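Local atomic coordinates of processed glycerol phosphate lipoteichoic acid synthase 2 (Bacillus subtilis, PDB entry 2W8D), a protein that belongs to the sulfatase family of the alkaline phosphatase clan and carries a magnesium ion in its C-terminal domain. Residues K355-Y363 and L372-D382. Numbering follows the deposited sequence.
Sequences KYTKISGKY and LDESEVDKSED
Val377 and the ring of Tyr363 illustrate how one small aliphatic side chain can serve two aromatic rings at once. Val377 CG1 sits over the centre of the Tyr363 ring in a CH-pi contact, 3.6 Å from the centroid and 12° off the normal, while CG of Lys358 lies over the opposite face, so the ring is sandwiched. CG1 of Val377 also reaches a face of the Tyr356 ring, whose edge meets Leu372, with Tyr356 CE1 3.7 Å from Leu372 CD2. The frame is a small antiparallel meander: a type I' turn from Ile359 to Lys362 joins strands 356-359 and 362-365, and the chain leaving an outermost strand, 371-372, folds back across one face of this sheet into helix 380-397. Hydrogen bonds tie the return path down. Asp378 N donates to Tyr356 OH (3.1 Å, 161°), a hydroxyl that also accepts from Lys355 NZ; Asp378 OD1 in turn caps Ser380 N at 2.8 Å. One water bridges Tyr363 OH, Asp378 O and Asp382 N. Among the charged groups, Lys358, its chain extended with CG anti to the backbone N (chi1 -160°), brings NZ into a salt bridge with Asp382 OD2 at 2.9 Å, meeting it from above the carboxylate plane. Glu381 OE1 passes near Tyr356 CD2 and is hydrogen-bonded to Ser353 OG.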
# COMPACT_ATOMS: atom_id res chain seq x y z
N LYS A 355 12.17 13.14 13.64
CA LYS A 355 12.92 13.23 14.89
C LYS A 355 13.36 11.89 15.52
O LYS A 355 14.53 11.70 15.84
CB LYS A 355 12.12 14.02 15.94
CG LYS A 355 13.00 14.96 16.74
CD LYS A 355 12.34 15.35 18.05
CE LYS A 355 13.06 16.48 18.75
NZ LYS A 355 12.28 16.84 19.97
N TYR A 356 12.41 10.97 15.69
CA TYR A 356 12.63 9.79 16.52
C TYR A 356 12.27 8.50 15.84
O TYR A 356 11.28 8.45 15.09
CB TYR A 356 11.74 9.83 17.77
CG TYR A 356 11.96 10.96 18.71
CD1 TYR A 356 13.22 11.25 19.21
CD2 TYR A 356 10.89 11.72 19.14
CE1 TYR A 356 13.40 12.29 20.13
CE2 TYR A 356 11.05 12.75 20.03
CZ TYR A 356 12.30 13.02 20.53
OH TYR A 356 12.44 14.07 21.41
N THR A 357 13.07 7.47 16.09
CA THR A 357 12.60 6.11 15.88
C THR A 357 12.52 5.34 17.20
O THR A 357 13.51 5.26 17.96
CB THR A 357 13.22 5.37 14.63
OG1 THR A 357 13.75 4.08 14.97
CG2 THR A 357 14.22 6.19 13.85
N LYS A 358 11.32 4.88 17.52
CA LYS A 358 11.08 4.19 18.77
C LYS A 358 10.83 2.72 18.51
O LYS A 358 9.87 2.39 17.82
CB LYS A 358 9.84 4.75 19.46
CG LYS A 358 9.82 4.40 20.96
CD LYS A 358 8.42 4.27 21.47
CE LYS A 358 8.42 4.13 22.97
NZ LYS A 358 7.02 4.17 23.47
N ILE A 359 11.65 1.85 19.09
CA ILE A 359 11.54 0.40 18.89
C ILE A 359 11.66 -0.32 20.24
O ILE A 359 12.65 -0.14 20.96
CB ILE A 359 12.62 -0.12 17.90
CG1 ILE A 359 12.59 0.66 16.58
CG2 ILE A 359 12.46 -1.62 17.61
CD1 ILE A 359 11.29 0.38 15.65
N SER A 360 10.64 -1.13 20.57
CA SER A 360 10.53 -1.82 21.88
C SER A 360 10.92 -0.92 23.03
O SER A 360 11.73 -1.30 23.88
CB SER A 360 11.40 -3.10 21.93
OG SER A 360 11.41 -3.72 20.65
N GLY A 361 10.36 0.28 23.05
CA GLY A 361 10.63 1.23 24.13
C GLY A 361 11.97 1.97 24.12
O GLY A 361 12.21 2.79 24.98
N LYS A 362 12.84 1.69 23.17
CA LYS A 362 14.06 2.49 23.03
C LYS A 362 13.89 3.59 21.95
O LYS A 362 13.24 3.39 20.92
CB LYS A 362 15.25 1.60 22.69
CG LYS A 362 15.70 0.74 23.85
CD LYS A 362 16.77 -0.25 23.36
CE LYS A 362 17.67 -0.77 24.48
NZ LYS A 362 16.93 -1.64 25.44
N TYR A 363 14.51 4.74 22.20
CA TYR A 363 14.48 5.84 21.25
C TYR A 363 15.83 6.09 20.61
O TYR A 363 16.87 6.14 21.27
CB TYR A 363 14.08 7.14 21.91
CG TYR A 363 12.63 7.29 22.25
CD1 TYR A 363 11.74 7.87 21.33
CD2 TYR A 363 12.14 6.92 23.50
CE1 TYR A 363 10.39 8.05 21.66
CE2 TYR A 363 10.82 7.09 23.82
CZ TYR A 363 9.95 7.66 22.90
OH TYR A 363 8.62 7.83 23.24
N LEU A 372 19.11 7.43 22.30
CA LEU A 372 18.74 8.53 23.16
C LEU A 372 18.28 8.01 24.51
O LEU A 372 17.52 7.05 24.57
CB LEU A 372 17.56 9.26 22.52
CG LEU A 372 17.74 10.47 21.63
CD1 LEU A 372 19.11 10.53 20.95
CD2 LEU A 372 16.63 10.54 20.62
N ASP A 373 18.72 8.62 25.61
CA ASP A 373 18.07 8.25 26.86
C ASP A 373 16.70 8.91 27.04
O ASP A 373 16.46 10.05 26.65
CB ASP A 373 18.98 8.31 28.10
CG ASP A 373 19.85 9.55 28.15
OD1 ASP A 373 19.31 10.67 28.01
OD2 ASP A 373 21.07 9.40 28.38
N GLU A 374 15.79 8.10 27.58
CA GLU A 374 14.41 8.47 27.92
C GLU A 374 14.25 9.87 28.47
O GLU A 374 13.26 10.54 28.16
CB GLU A 374 13.85 7.45 28.91
CG GLU A 374 13.08 6.29 28.29
CD GLU A 374 11.60 6.28 28.68
OE1 GLU A 374 10.76 5.68 27.95
OE2 GLU A 374 11.25 6.88 29.71
N SER A 375 15.21 10.31 29.29
CA SER A 375 15.14 11.61 29.95
C SER A 375 15.01 12.80 29.00
O SER A 375 14.39 13.81 29.35
CB SER A 375 16.38 11.84 30.83
OG SER A 375 16.70 10.67 31.56
N GLU A 376 15.62 12.70 27.83
CA GLU A 376 15.72 13.84 26.92
C GLU A 376 14.73 13.78 25.76
O GLU A 376 14.77 14.61 24.85
CB GLU A 376 17.16 13.97 26.40
CG GLU A 376 17.62 12.85 25.44
CD GLU A 376 19.13 12.60 25.55
OE1 GLU A 376 19.72 11.93 24.66
OE2 GLU A 376 19.71 13.09 26.56
N VAL A 377 13.85 12.79 25.80
CA VAL A 377 12.86 12.61 24.76
C VAL A 377 11.55 13.33 25.09
O VAL A 377 11.00 13.20 26.19
CB VAL A 377 12.65 11.11 24.50
CG1 VAL A 377 11.30 10.84 23.91
CG2 VAL A 377 13.75 10.58 23.60
N ASP A 378 11.06 14.09 24.13
CA ASP A 378 9.75 14.69 24.21
C ASP A 378 8.70 13.60 23.95
O ASP A 378 8.62 13.04 22.85
CB ASP A 378 9.62 15.83 23.18
CG ASP A 378 8.38 16.69 23.40
OD1 ASP A 378 7.27 16.13 23.52
OD2 ASP A 378 8.51 17.92 23.49
N LYS A 379 7.90 13.32 24.98
CA LYS A 379 6.84 12.33 24.96
C LYS A 379 5.64 12.67 24.07
O LYS A 379 4.76 11.84 23.86
CB LYS A 379 6.32 12.11 26.39
CG LYS A 379 7.24 11.31 27.31
CD LYS A 379 7.27 9.81 26.94
CE LYS A 379 8.61 9.39 26.35
NZ LYS A 379 9.67 9.44 27.39
N SER A 380 5.56 13.90 23.59
CA SER A 380 4.41 14.34 22.79
C SER A 380 4.19 13.52 21.52
O SER A 380 3.05 13.37 21.09
CB SER A 380 4.56 15.81 22.41
OG SER A 380 5.44 15.91 21.29
N GLU A 381 5.24 13.00 20.91
CA GLU A 381 5.06 12.19 19.71
C GLU A 381 4.49 10.84 20.06
O GLU A 381 3.59 10.34 19.36
CB GLU A 381 6.36 12.03 18.89
CG GLU A 381 6.91 13.36 18.33
CD GLU A 381 7.86 13.19 17.13
OE1 GLU A 381 8.19 12.04 16.75
OE2 GLU A 381 8.29 14.22 16.55
N ASP A 382 5.01 10.22 21.10
CA ASP A 382 4.51 8.92 21.54
C ASP A 382 2.99 8.99 21.83
O ASP A 382 2.24 8.09 21.42
CB ASP A 382 5.29 8.43 22.75
CG ASP A 382 4.78 7.10 23.28
OD1 ASP A 382 4.17 7.09 24.40
OD2 ASP A 382 5.00 6.08 22.57
O HOH W 1 9.09 14.63 14.12
O HOH W 2 10.08 3.35 26.70
O HOH W 3 15.57 5.39 24.84
O HOH W 4 7.72 10.60 21.93